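Local coordinates for protein endopolygalacturonase (Chondrostereum purpureum, PDB 1K5C) that probably hydrolyses the 1,4-alpha-D-galacturonosyl links within polygalacturonate, as a family 28 glycoside hydrolase, at residues Val34-Lys39 against Thr62-Gly67; Lys102-Gly107 against Val124-Ala129; His130-Gly135 against Thr163-Ile168. One frame throughout, in Å; residues are numbered along the deposited sequence.

Contact 1 of 3, residues Val34-Lys39 against Thr62-Gly67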
ATOM      1  N   VAL A  34       5.437 -13.782  16.507  1.00 11.89           N
ATOM      2  CA  VAL A  34       5.482 -14.605  15.286  1.00 12.34           C
ATOM      3  C   VAL A  34       4.479 -15.740  15.425  1.00 12.22           C
ATOM      4  O   VAL A  34       4.526 -16.521  16.358  1.00 13.96           O
ATOM      5  CB  VAL A  34       6.888 -15.165  15.075  1.00 14.62           C
ATOM      6  CG1 VAL A  34       6.957 -16.084  13.840  1.00 16.03           C
ATOM      7  CG2 VAL A  34       7.897 -13.989  14.883  1.00 14.82           C
ATOM      8  N   LEU A  35       3.562 -15.821  14.443  1.00 12.12           N
ATOM      9  CA  LEU A  35       2.570 -16.885  14.413  1.00 12.05           C
ATOM     10  C   LEU A  35       2.706 -17.685  13.131  1.00 12.02           C
ATOM     11  O   LEU A  35       2.665 -17.117  12.035  1.00 12.54           O
ATOM     12  CB  LEU A  35       1.136 -16.323  14.506  1.00 12.90           C
ATOM     13  CG  LEU A  35       0.787 -15.606  15.809  1.00 14.51           C
ATOM     14  CD1 LEU A  35      -0.484 -14.777  15.653  1.00 15.96           C
ATOM     15  CD2 LEU A  35       0.672 -16.611  16.971  1.00 16.49           C
ATOM     16  N   ASN A  36       2.820 -19.025  13.305  1.00 12.03           N
ATOM     17  CA  ASN A  36       2.886 -19.957  12.181  1.00 12.23           C
ATOM     18  C   ASN A  36       1.750 -20.968  12.347  1.00 12.43           C
ATOM     19  O   ASN A  36       1.978 -22.101  12.826  1.00 13.29           O
ATOM     20  CB  ASN A  36       4.241 -20.688  12.128  1.00 13.38           C
ATOM     21  CG  ASN A  36       5.345 -19.730  11.750  1.00 14.58           C
ATOM     22  OD1 ASN A  36       5.316 -19.126  10.683  1.00 20.98           O
ATOM     23  ND2 ASN A  36       6.340 -19.563  12.619  1.00 19.24           N
ATOM     24  N   PRO A  37       0.522 -20.567  12.065  1.00 12.11           N
ATOM     25  CA  PRO A  37      -0.624 -21.464  12.383  1.00 12.52           C
ATOM     26  C   PRO A  37      -0.688 -22.645  11.421  1.00 12.55           C
ATOM     27  O   PRO A  37      -0.180 -22.633  10.305  1.00 12.88           O
ATOM     28  CB  PRO A  37      -1.852 -20.550  12.208  1.00 13.45           C
ATOM     29  CG  PRO A  37      -1.313 -19.166  12.055  1.00 15.58           C
ATOM     30  CD  PRO A  37       0.067 -19.309  11.501  1.00 12.78           C
ATOM     31  N   ASP A  38      -1.402 -23.682  11.913  1.00 12.72           N
ATOM     32  CA  ASP A  38      -1.700 -24.845  11.066  1.00 13.10           C
ATOM     33  C   ASP A  38      -2.439 -24.426   9.808  1.00 12.38           C
ATOM     34  O   ASP A  38      -3.205 -23.405   9.775  1.00 12.73           O
ATOM     35  CB  ASP A  38      -2.608 -25.819  11.818  1.00 14.32           C
ATOM     36  CG  ASP A  38      -1.946 -26.623  12.938  1.00 14.91           C
ATOM     37  OD1 ASP A  38      -0.818 -26.354  13.296  1.00 16.57           O
ATOM     38  OD2 ASP A  38      -2.635 -27.553  13.417  1.00 16.43           O
ATOM     39  N   LYS A  39      -2.290 -25.243   8.773  1.00 13.01           N
ATOM     40  CA  LYS A  39      -3.083 -25.043   7.532  1.00 13.26           C
ATOM     41  C   LYS A  39      -4.559 -24.887   7.850  1.00 12.91           C
ATOM     42  O   LYS A  39      -5.117 -25.716   8.601  1.00 13.87           O
ATOM     43  CB  LYS A  39      -2.938 -26.241   6.594  1.00 14.40           C
ATOM     44  CG  LYS A  39      -1.542 -26.453   5.964  1.00 14.43           C
ATOM     45  CD  LYS A  39      -1.503 -27.830   5.337  1.00 15.79           C
ATOM     46  CE  LYS A  39      -0.208 -28.082   4.584  1.00 16.12           C
ATOM     47  NZ  LYS A  39      -0.089 -27.223   3.327  1.00 15.36           N
ATOM     48  N   THR A  62       4.753 -11.064  12.622  1.00 10.80           N
ATOM     49  CA  THR A  62       4.743 -11.839  11.380  1.00 10.97           C
ATOM     50  C   THR A  62       3.742 -12.987  11.527  1.00 11.35           C
ATOM     51  O   THR A  62       3.836 -13.737  12.507  1.00 12.87           O
ATOM     52  CB  THR A  62       6.115 -12.436  11.073  1.00 11.90           C
ATOM     53  OG1 THR A  62       7.095 -11.386  10.977  1.00 12.37           O
ATOM     54  CG2 THR A  62       6.129 -13.159   9.725  1.00 13.81           C
ATOM     55  N   ILE A  63       2.875 -13.139  10.541  1.00 10.96           N
ATOM     56  CA  ILE A  63       2.009 -14.319  10.482  1.00 11.30           C
ATOM     57  C   ILE A  63       2.185 -14.913   9.096  1.00 11.36           C
ATOM     58  O   ILE A  63       2.203 -14.216   8.074  1.00 11.89           O
ATOM     59  CB  ILE A  63       0.549 -13.968  10.836  1.00 11.43           C
ATOM     60  CG1 ILE A  63      -0.311 -15.262  10.870  1.00 12.25           C
ATOM     61  CG2 ILE A  63      -0.063 -12.898   9.940  1.00 12.65           C
ATOM     62  CD1 ILE A  63      -1.624 -15.072  11.568  1.00 13.07           C
ATOM     63  N   ASP A  64       2.398 -16.244   9.091  1.00 11.76           N
ATOM     64  CA  ASP A  64       2.685 -16.975   7.842  1.00 12.11           C
ATOM     65  C   ASP A  64       1.949 -18.282   7.911  1.00 12.02           C
ATOM     66  O   ASP A  64       2.204 -19.077   8.830  1.00 13.23           O
ATOM     67  CB  ASP A  64       4.187 -17.178   7.726  1.00 13.69           C
ATOM     68  CG  ASP A  64       4.644 -17.804   6.437  1.00 15.58           C
ATOM     69  OD1 ASP A  64       3.822 -18.036   5.553  1.00 16.71           O
ATOM     70  OD2 ASP A  64       5.872 -18.052   6.341  1.00 20.69           O
ATOM     71  N   GLY A  65       1.047 -18.543   6.972  1.00 12.19           N
ATOM     72  CA  GLY A  65       0.350 -19.829   6.946  1.00 12.63           C
ATOM     73  C   GLY A  65      -0.454 -19.917   5.643  1.00 12.01           C
ATOM     74  O   GLY A  65      -0.483 -18.967   4.857  1.00 12.69           O
ATOM     75  N   THR A  66      -1.086 -21.073   5.477  1.00 11.87           N
ATOM     76  CA  THR A  66      -1.805 -21.429   4.269  1.00 11.76           C
ATOM     77  C   THR A  66      -3.298 -21.497   4.606  1.00 12.15           C
ATOM     78  O   THR A  66      -3.706 -22.200   5.524  1.00 13.36           O
ATOM     79  CB  THR A  66      -1.330 -22.770   3.703  1.00 12.73           C
ATOM     80  OG1 THR A  66       0.066 -22.649   3.389  1.00 13.88           O
ATOM     81  CG2 THR A  66      -2.111 -23.169   2.454  1.00 14.65           C
ATOM     82  N   GLY A  67      -4.117 -20.732   3.884  1.00 12.21           N
ATOM     83  CA  GLY A  67      -5.577 -20.777   4.085  1.00 13.30           C
ATOM     84  C   GLY A  67      -5.998 -20.294   5.438  1.00 12.73           C
ATOM     85  O   GLY A  67      -7.003 -20.761   6.002  1.00 13.92           O
TER
HETATM   86  O   HOH W   1      -0.365 -23.011   7.426  1.00 13.50           O
HETATM   87  O   HOH W   2       2.287 -21.745   9.467  1.00 14.23           O
HETATM   88  O   HOH W   3       1.331 -24.922   4.072  1.00 15.00           O

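Contact 2 of 3, residues Lys102-Gly107 against Val124-Ala129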
ATOM      1  N   LYS A 102       3.886  -8.108   9.052  1.00 10.60           N
ATOM      2  CA  LYS A 102       4.181  -8.870   7.825  1.00 10.49           C
ATOM      3  C   LYS A 102       3.205 -10.028   7.753  1.00 10.19           C
ATOM      4  O   LYS A 102       3.077 -10.795   8.705  1.00 11.13           O
ATOM      5  CB  LYS A 102       5.624  -9.404   7.873  1.00 12.02           C
ATOM      6  CG  LYS A 102       5.998 -10.384   6.775  1.00 14.27           C
ATOM      7  CD  LYS A 102       5.896  -9.722   5.434  1.00 20.02           C
ATOM      8  CE  LYS A 102       7.119  -9.876   4.599  1.00 17.32           C
ATOM      9  NZ  LYS A 102       6.949  -9.242   3.260  1.00 14.54           N
ATOM     10  N   ILE A 103       2.514 -10.141   6.606  1.00 10.75           N
ATOM     11  CA  ILE A 103       1.522 -11.199   6.349  1.00 11.24           C
ATOM     12  C   ILE A 103       1.980 -11.973   5.120  1.00 11.59           C
ATOM     13  O   ILE A 103       2.177 -11.376   4.041  1.00 12.51           O
ATOM     14  CB  ILE A 103       0.120 -10.637   6.154  1.00 11.91           C
ATOM     15  CG1 ILE A 103      -0.333  -9.820   7.361  1.00 12.92           C
ATOM     16  CG2 ILE A 103      -0.870 -11.772   5.823  1.00 13.16           C
ATOM     17  CD1 ILE A 103      -1.631  -9.070   7.176  1.00 13.90           C
ATOM     18  N   LYS A 104       2.183 -13.297   5.281  1.00 11.54           N
ATOM     19  CA  LYS A 104       2.679 -14.161   4.247  1.00 12.24           C
ATOM     20  C   LYS A 104       1.744 -15.365   4.086  1.00 11.47           C
ATOM     21  O   LYS A 104       1.082 -15.781   5.058  1.00 12.49           O
ATOM     22  CB  LYS A 104       4.090 -14.715   4.619  1.00 13.84           C
ATOM     23  CG  LYS A 104       5.125 -13.691   4.883  1.00 15.96           C
ATOM     24  CD  LYS A 104       6.474 -14.361   5.041  1.00 22.82           C
ATOM     25  CE  LYS A 104       7.335 -13.795   6.091  1.00 38.71           C
ATOM     26  NZ  LYS A 104       8.594 -14.610   5.982  1.00 29.03           N
ATOM     27  N   GLY A 105       1.791 -15.985   2.921  1.00 11.84           N
ATOM     28  CA  GLY A 105       1.065 -17.229   2.679  1.00 11.72           C
ATOM     29  C   GLY A 105      -0.265 -16.935   1.970  1.00 11.67           C
ATOM     30  O   GLY A 105      -0.288 -16.339   0.904  1.00 12.66           O
ATOM     31  N   SER A 106      -1.367 -17.382   2.574  1.00 11.54           N
ATOM     32  CA  SER A 106      -2.672 -17.227   1.926  1.00 11.67           C
ATOM     33  C   SER A 106      -3.763 -17.267   3.000  1.00 11.53           C
ATOM     34  O   SER A 106      -3.545 -17.619   4.148  1.00 12.09           O
ATOM     35  CB  SER A 106      -2.912 -18.325   0.884  1.00 11.68           C
ATOM     36  OG  SER A 106      -2.699 -19.639   1.474  1.00 12.56           O
ATOM     37  N   GLY A 107      -4.975 -16.926   2.552  1.00 11.94           N
ATOM     38  CA  GLY A 107      -6.143 -16.907   3.404  1.00 12.15           C
ATOM     39  C   GLY A 107      -6.879 -15.587   3.330  1.00 11.21           C
ATOM     40  O   GLY A 107      -6.803 -14.873   2.319  1.00 12.01           O
ATOM     41  N   VAL A 124       2.919  -7.164   2.695  1.00 11.10           N
ATOM     42  CA  VAL A 124       2.169  -8.311   2.189  1.00 12.14           C
ATOM     43  C   VAL A 124       3.053  -9.095   1.252  1.00 12.35           C
ATOM     44  O   VAL A 124       3.514  -8.563   0.212  1.00 13.08           O
ATOM     45  CB  VAL A 124       0.910  -7.825   1.471  1.00 13.22           C
ATOM     46  CG1 VAL A 124       0.092  -8.996   0.942  1.00 15.30           C
ATOM     47  CG2 VAL A 124       0.101  -6.908   2.406  1.00 14.65           C
ATOM     48  N   GLY A 125       3.217 -10.377   1.533  1.00 13.46           N
ATOM     49  CA  GLY A 125       3.881 -11.305   0.598  1.00 13.86           C
ATOM     50  C   GLY A 125       5.107 -11.945   1.162  1.00 13.49           C
ATOM     51  O   GLY A 125       5.685 -11.466   2.158  1.00 16.62           O
ATOM     52  N   PRO A 126       5.590 -12.992   0.515  1.00 13.65           N
ATOM     53  CA  PRO A 126       4.971 -13.617  -0.670  1.00 13.29           C
ATOM     54  C   PRO A 126       3.778 -14.478  -0.266  1.00 12.41           C
ATOM     55  O   PRO A 126       3.541 -14.770   0.906  1.00 13.33           O
ATOM     56  CB  PRO A 126       6.097 -14.496  -1.242  1.00 16.24           C
ATOM     57  CG  PRO A 126       6.979 -14.801  -0.078  1.00 21.74           C
ATOM     58  CD  PRO A 126       6.867 -13.659   0.873  1.00 17.28           C
ATOM     59  N   THR A 127       3.068 -14.900  -1.309  1.00 12.10           N
ATOM     60  CA  THR A 127       1.862 -15.733  -1.132  1.00 12.06           C
ATOM     61  C   THR A 127       2.099 -17.151  -1.727  1.00 12.31           C
ATOM     62  O   THR A 127       2.970 -17.371  -2.548  1.00 13.96           O
ATOM     63  CB  THR A 127       0.626 -15.116  -1.815  1.00 12.22           C
ATOM     64  OG1 THR A 127       1.010 -14.977  -3.215  1.00 13.43           O
ATOM     65  CG2 THR A 127       0.273 -13.775  -1.231  1.00 12.89           C
ATOM     66  N   ASP A 128       1.233 -18.066  -1.243  1.00 12.49           N
ATOM     67  CA  ASP A 128       1.207 -19.427  -1.797  1.00 12.96           C
ATOM     68  C   ASP A 128      -0.138 -19.764  -2.391  1.00 13.31           C
ATOM     69  O   ASP A 128      -0.295 -20.932  -2.867  1.00 17.27           O
ATOM     70  CB  ASP A 128       1.633 -20.475  -0.753  1.00 13.94           C
ATOM     71  CG  ASP A 128       0.669 -20.654   0.394  1.00 13.29           C
ATOM     72  OD1 ASP A 128      -0.205 -19.794   0.616  1.00 13.39           O
ATOM     73  OD2 ASP A 128       0.778 -21.738   1.035  1.00 14.65           O
ATOM     74  N   ALA A 129      -1.072 -18.860  -2.421  1.00 12.82           N
ATOM     75  CA  ALA A 129      -2.430 -19.013  -2.936  1.00 12.62           C
ATOM     76  C   ALA A 129      -3.092 -17.642  -2.741  1.00 12.33           C
ATOM     77  O   ALA A 129      -2.406 -16.680  -2.357  1.00 13.45           O
ATOM     78  CB  ALA A 129      -3.219 -20.119  -2.257  1.00 14.04           C
TER

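Contact 3 of 3, residues His130-Gly135 against Thr163-Ile168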
ATOM      1  N   HIS A 130      -4.399 -17.521  -2.966  1.00 12.50           N
ATOM      2  CA  HIS A 130      -4.968 -16.175  -2.866  1.00 11.94           C
ATOM      3  C   HIS A 130      -4.915 -15.666  -1.424  1.00 11.78           C
ATOM      4  O   HIS A 130      -5.145 -16.403  -0.460  1.00 12.95           O
ATOM      5  CB  HIS A 130      -6.425 -16.188  -3.352  1.00 13.71           C
ATOM      6  CG  HIS A 130      -6.830 -14.801  -3.847  1.00 14.71           C
ATOM      7  ND1 HIS A 130      -6.642 -14.504  -5.190  1.00 16.49           N
ATOM      8  CD2 HIS A 130      -7.114 -13.630  -3.368  1.00 16.21           C
ATOM      9  CE1 HIS A 130      -6.949 -13.276  -5.523  1.00 16.55           C
ATOM     10  NE2 HIS A 130      -7.269 -12.723  -4.353  1.00 15.83           N
ATOM     11  N   LEU A 131      -4.619 -14.371  -1.283  1.00 11.89           N
ATOM     12  CA  LEU A 131      -4.574 -13.686   0.004  1.00 11.78           C
ATOM     13  C   LEU A 131      -5.480 -12.465  -0.064  1.00 11.91           C
ATOM     14  O   LEU A 131      -5.267 -11.607  -0.938  1.00 12.73           O
ATOM     15  CB  LEU A 131      -3.112 -13.325   0.332  1.00 12.05           C
ATOM     16  CG  LEU A 131      -2.939 -12.573   1.662  1.00 12.28           C
ATOM     17  CD1 LEU A 131      -3.331 -13.437   2.870  1.00 12.56           C
ATOM     18  CD2 LEU A 131      -1.476 -12.178   1.808  1.00 15.57           C
ATOM     19  N   THR A 132      -6.451 -12.406   0.840  1.00 11.71           N
ATOM     20  CA  THR A 132      -7.413 -11.321   0.884  1.00 11.85           C
ATOM     21  C   THR A 132      -7.295 -10.600   2.199  1.00 11.25           C
ATOM     22  O   THR A 132      -7.340 -11.244   3.272  1.00 12.26           O
ATOM     23  CB  THR A 132      -8.854 -11.841   0.728  1.00 12.90           C
ATOM     24  OG1 THR A 132      -8.935 -12.462  -0.573  1.00 14.43           O
ATOM     25  CG2 THR A 132      -9.876 -10.719   0.777  1.00 14.50           C
ATOM     26  N   LEU A 133      -7.168  -9.274   2.140  1.00 11.14           N
ATOM     27  CA  LEU A 133      -7.205  -8.392   3.314  1.00 10.73           C
ATOM     28  C   LEU A 133      -8.490  -7.563   3.178  1.00 11.24           C
ATOM     29  O   LEU A 133      -8.685  -6.904   2.146  1.00 12.04           O
ATOM     30  CB  LEU A 133      -5.987  -7.474   3.377  1.00 12.04           C
ATOM     31  CG  LEU A 133      -4.692  -8.039   3.970  1.00 22.89           C
ATOM     32  CD1 LEU A 133      -4.311  -9.452   3.824  1.00 19.08           C
ATOM     33  CD2 LEU A 133      -3.515  -7.100   3.606  1.00 22.95           C
ATOM     34  N   ASP A 134      -9.365  -7.624   4.186  1.00 10.76           N
ATOM     35  CA  ASP A 134     -10.724  -7.091   4.036  1.00 11.38           C
ATOM     36  C   ASP A 134     -11.121  -6.355   5.291  1.00 10.95           C
ATOM     37  O   ASP A 134     -11.158  -6.947   6.380  1.00 12.12           O
ATOM     38  CB  ASP A 134     -11.663  -8.282   3.712  1.00 12.39           C
ATOM     39  CG  ASP A 134     -13.091  -7.871   3.382  1.00 13.20           C
ATOM     40  OD1 ASP A 134     -13.497  -6.744   3.672  1.00 14.05           O
ATOM     41  OD2 ASP A 134     -13.765  -8.710   2.738  1.00 15.85           O
ATOM     42  N   GLY A 135     -11.394  -5.059   5.174  1.00 11.13           N
ATOM     43  CA  GLY A 135     -11.921  -4.323   6.331  1.00 11.89           C
ATOM     44  C   GLY A 135     -10.865  -4.004   7.368  1.00 11.56           C
ATOM     45  O   GLY A 135     -11.198  -3.906   8.548  1.00 13.10           O
ATOM     46  N   THR A 163      -5.896  -9.612  -2.921  1.00 11.04           N
ATOM     47  CA  THR A 163      -7.000  -8.689  -2.957  1.00 10.88           C
ATOM     48  C   THR A 163      -7.014  -7.906  -1.644  1.00 10.93           C
ATOM     49  O   THR A 163      -6.977  -8.538  -0.579  1.00 11.86           O
ATOM     50  CB  THR A 163      -8.348  -9.432  -3.134  1.00 12.62           C
ATOM     51  OG1 THR A 163      -8.255 -10.085  -4.397  1.00 13.78           O
ATOM     52  CG2 THR A 163      -9.549  -8.463  -3.078  1.00 14.07           C
ATOM     53  N   ILE A 164      -7.074  -6.575  -1.722  1.00 10.76           N
ATOM     54  CA  ILE A 164      -7.200  -5.713  -0.571  1.00 10.53           C
ATOM     55  C   ILE A 164      -8.467  -4.893  -0.802  1.00 10.69           C
ATOM     56  O   ILE A 164      -8.539  -4.160  -1.819  1.00 11.07           O
ATOM     57  CB  ILE A 164      -5.945  -4.814  -0.406  1.00 10.67           C
ATOM     58  CG1 ILE A 164      -4.732  -5.719  -0.093  1.00 11.34           C
ATOM     59  CG2 ILE A 164      -6.180  -3.741   0.649  1.00 11.95           C
ATOM     60  CD1 ILE A 164      -3.391  -5.022  -0.232  1.00 13.01           C
ATOM     61  N   GLN A 165      -9.457  -5.065   0.083  1.00 10.65           N
ATOM     62  CA  GLN A 165     -10.778  -4.466  -0.189  1.00 10.82           C
ATOM     63  C   GLN A 165     -11.366  -3.969   1.116  1.00 10.60           C
ATOM     64  O   GLN A 165     -11.115  -4.520   2.214  1.00 11.08           O
ATOM     65  CB  GLN A 165     -11.722  -5.444  -0.871  1.00 11.95           C
ATOM     66  CG  GLN A 165     -11.974  -6.736  -0.073  1.00 12.76           C
ATOM     67  CD  GLN A 165     -12.809  -7.756  -0.857  1.00 14.60           C
ATOM     68  OE1 GLN A 165     -12.788  -7.789  -2.061  1.00 17.79           O
ATOM     69  NE2 GLN A 165     -13.507  -8.615  -0.087  1.00 17.50           N
ATOM     70  N   ASN A 166     -12.222  -2.922   0.989  1.00 10.78           N
ATOM     71  CA  ASN A 166     -12.983  -2.427   2.133  1.00 11.17           C
ATOM     72  C   ASN A 166     -12.064  -1.920   3.264  1.00 10.91           C
ATOM     73  O   ASN A 166     -12.510  -1.860   4.420  1.00 12.23           O
ATOM     74  CB  ASN A 166     -13.987  -3.448   2.724  1.00 12.13           C
ATOM     75  CG  ASN A 166     -14.864  -4.011   1.637  1.00 13.21           C
ATOM     76  OD1 ASN A 166     -15.389  -3.290   0.795  1.00 15.16           O
ATOM     77  ND2 ASN A 166     -15.039  -5.332   1.647  1.00 15.19           N
ATOM     78  N   CYS A 167     -10.860  -1.493   2.941  1.00 10.96           N
ATOM     79  CA  CYS A 167      -9.910  -1.005   3.951  1.00 11.02           C
ATOM     80  C   CYS A 167      -9.939   0.515   4.021  1.00 11.05           C
ATOM     81  O   CYS A 167     -10.463   1.212   3.111  1.00 12.21           O
ATOM     82  CB  CYS A 167      -8.513  -1.517   3.609  1.00 11.10           C
ATOM     83  SG  CYS A 167      -8.321  -3.313   3.766  1.00 11.34           S
ATOM     84  N   ILE A 168      -9.355   1.036   5.099  1.00 11.24           N
ATOM     85  CA  ILE A 168      -9.286   2.474   5.360  1.00 11.41           C
ATOM     86  C   ILE A 168      -7.845   2.795   5.752  1.00 11.42           C
ATOM     87  O   ILE A 168      -7.308   2.121   6.626  1.00 12.10           O
ATOM     88  CB  ILE A 168     -10.246   2.889   6.492  1.00 12.72           C
ATOM     89  CG1 ILE A 168     -11.696   2.603   6.078  1.00 15.05           C
ATOM     90  CG2 ILE A 168     -10.015   4.319   6.915  1.00 14.54           C
ATOM     91  CD1 ILE A 168     -12.704   2.761   7.196  1.00 20.52           C
TER

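Contact 1 of 3, residues Val34-Lys39 against Thr62-Gly67
Pro37 O is gripped by two waters, each of which bridges it to a backbone atom of residues 62-67. One water donates to Pro37 O and accepts from Thr66 N at 2.8 Å; the other donates both to Pro37 O and, at 2.7 Å, to Asp64 O. Upstream the two segments pair directly as parallel strands on successive coils of the right-handed beta-helix. Leu35 N donates to Thr62 O at 2.9 Å (N-H...O angle 170°), and Asp64 N returns to Leu35 O. A further rung would join residue 37 to Asp64 O, but proline has no N-H, and its CD stands 3.4 Å from that oxygen instead.

On the interior side, Ile63 carries CG1 anti to its own backbone N (chi1 -176°), which sets this methylene 4.1 Å from Leu35 CB and equally close to Pro37 CD. The proline and isoleucine side chains cross at about a right angle, while Ile14 from the N-terminal loop packs on Leu35 and Pro37. On the outer side, Asn36 OD1 lies 3.7 Å from Asp64 CB, with the amide and carboxylate planes turned 64° apart; Asp64 OD1 hydrogen-bonds a glycerol, probably from the crystallisation liquor.

Farther on, a third water bridges two side chains: it accepts from Lys39 NZ and donates to Thr66 OG1 at 2.7 Å, a hydroxyl that also bonds Asp128 OD2 on a later coil. Asp38 turns away, its OD1 accepting from Gly16 N. The chemistry implies an interruption at the proline: between Asp64 and Thr66 two ordered waters stand in for direct backbone bonds, which resume where Thr66 pairs with Gly40, while Ile63 packs on Pro37 on the interior side.

Contact 2 of 3, residues Lys102-Gly107 against Val124-Ala129
Lys102 reaches over to Gly125 O, linking two neighbouring parallel strands of the right-handed beta-helix through a side chain as well as the backbone. Its CG is anti to the backbone N (chi1 171°), after which the chain bends at chi2 and chi3; NZ ends 2.8 Å from Gly125 O, tilted somewhat from the carbonyl plane, and also bonds Ser123 OG. Lys104 CG approaches the same oxygen at 3.6 Å, a contact of methylene with carbonyl, and its CD rests near Pro126 CD before the ammonium end leads away.

The peptide between Gly125 and Pro126 is cis. Gly125 N donates to Ile103 O, and Gly105 N to Pro126 O, so the bonds run on past this kink. Gly105 O then accepts from Asp128 N at 3.1 Å, with the donor above the carbonyl plane. Thr127 lays CB and CG2 against this oxygen too, CB at 3.1 Å, while its OG1 turns to Asn160 O.

Where the two segments turn the corner, Ser106 and Asp128 meet. Ser106 OG and Asp128 CG both sit in the crowded position between backbone N and carbonyl carbon, chi1 68° for Asp128. Ser106 OG also accepts from Gly67 N, and Ala129 CB packs on Ser106 CB at 3.6 Å. Ser106 OG donates to Asp128 OD1 over 2.6 Å, meeting the carboxylate on its syn side, 20° out of plane.

Contact 3 of 3, residues His130-Gly135 against Thr163-Ile168
Parallel strand pairing joins Thr132, Leu133 and Asp134 to Thr163, Ile164 and Gln165, on consecutive coils in a wall of the beta-helix that follows the corner at residues 128-129. Leu131 O accepts from Thr163 N, Leu133 N donates to Thr163 O at 2.8 Å, and Leu133 O receives Gln165 N; Gly135 N to Gln165 O completes the run.

Asp134 receives two side-chain amides, one on each oxygen. Asn166 ND2 donates to OD1 at 2.9 Å from the syn side though 35° out of the carboxylate plane, the two groups lying side by side. Gln165 NE2 meets OD2 at 2.8 Å from above the carboxylate, whose plane is turned 90° to the amide. Gln165 CG sits between its backbone N and carbonyl carbon (chi1 58°), and the chain runs extended from there to the carboxylate. Such paired donors would favour the charged form of Asp134.

At the start of the pairing, His130 presents its ring edge to Thr163, NE2 and OG1 sharing a hydrogen bond of 2.8 Å. Thr132 and Thr163 lie next to each other, pointing the same way.

On the buried face Leu133 CB packs 4.1 Å from Ile164 CG1, again aligned, with Phe155 against both. Like residues stacked on like, threonine on threonine and aliphatic on aliphatic, in register from coil to coil, are characteristic of the right-handed parallel beta-helix of family 28.

How the contacts relate
Following the chain from the N terminus, the three contacts come in series, and none nests within or crosses another. Contact 1 closes the loop through residues 40-61, contact 2 the shorter one through 108-123, and contact 3 that through 136-162. Contacts 1 and 2 lie on one parallel sheet, where strands 61-65 and 101-104 are neighbours; Gly65 O and Ser106 N, 2.9 Å apart, probably hydrogen-bond between them. Strand 122-127 then turns the corner into strand 130-139, carrying contact 2 into another wall, where Gly107 O and Thr132 N probably bond. Contacts 1 and 3 do not touch, their centres being about 17 Å apart; contact 2 touches both and so joins them.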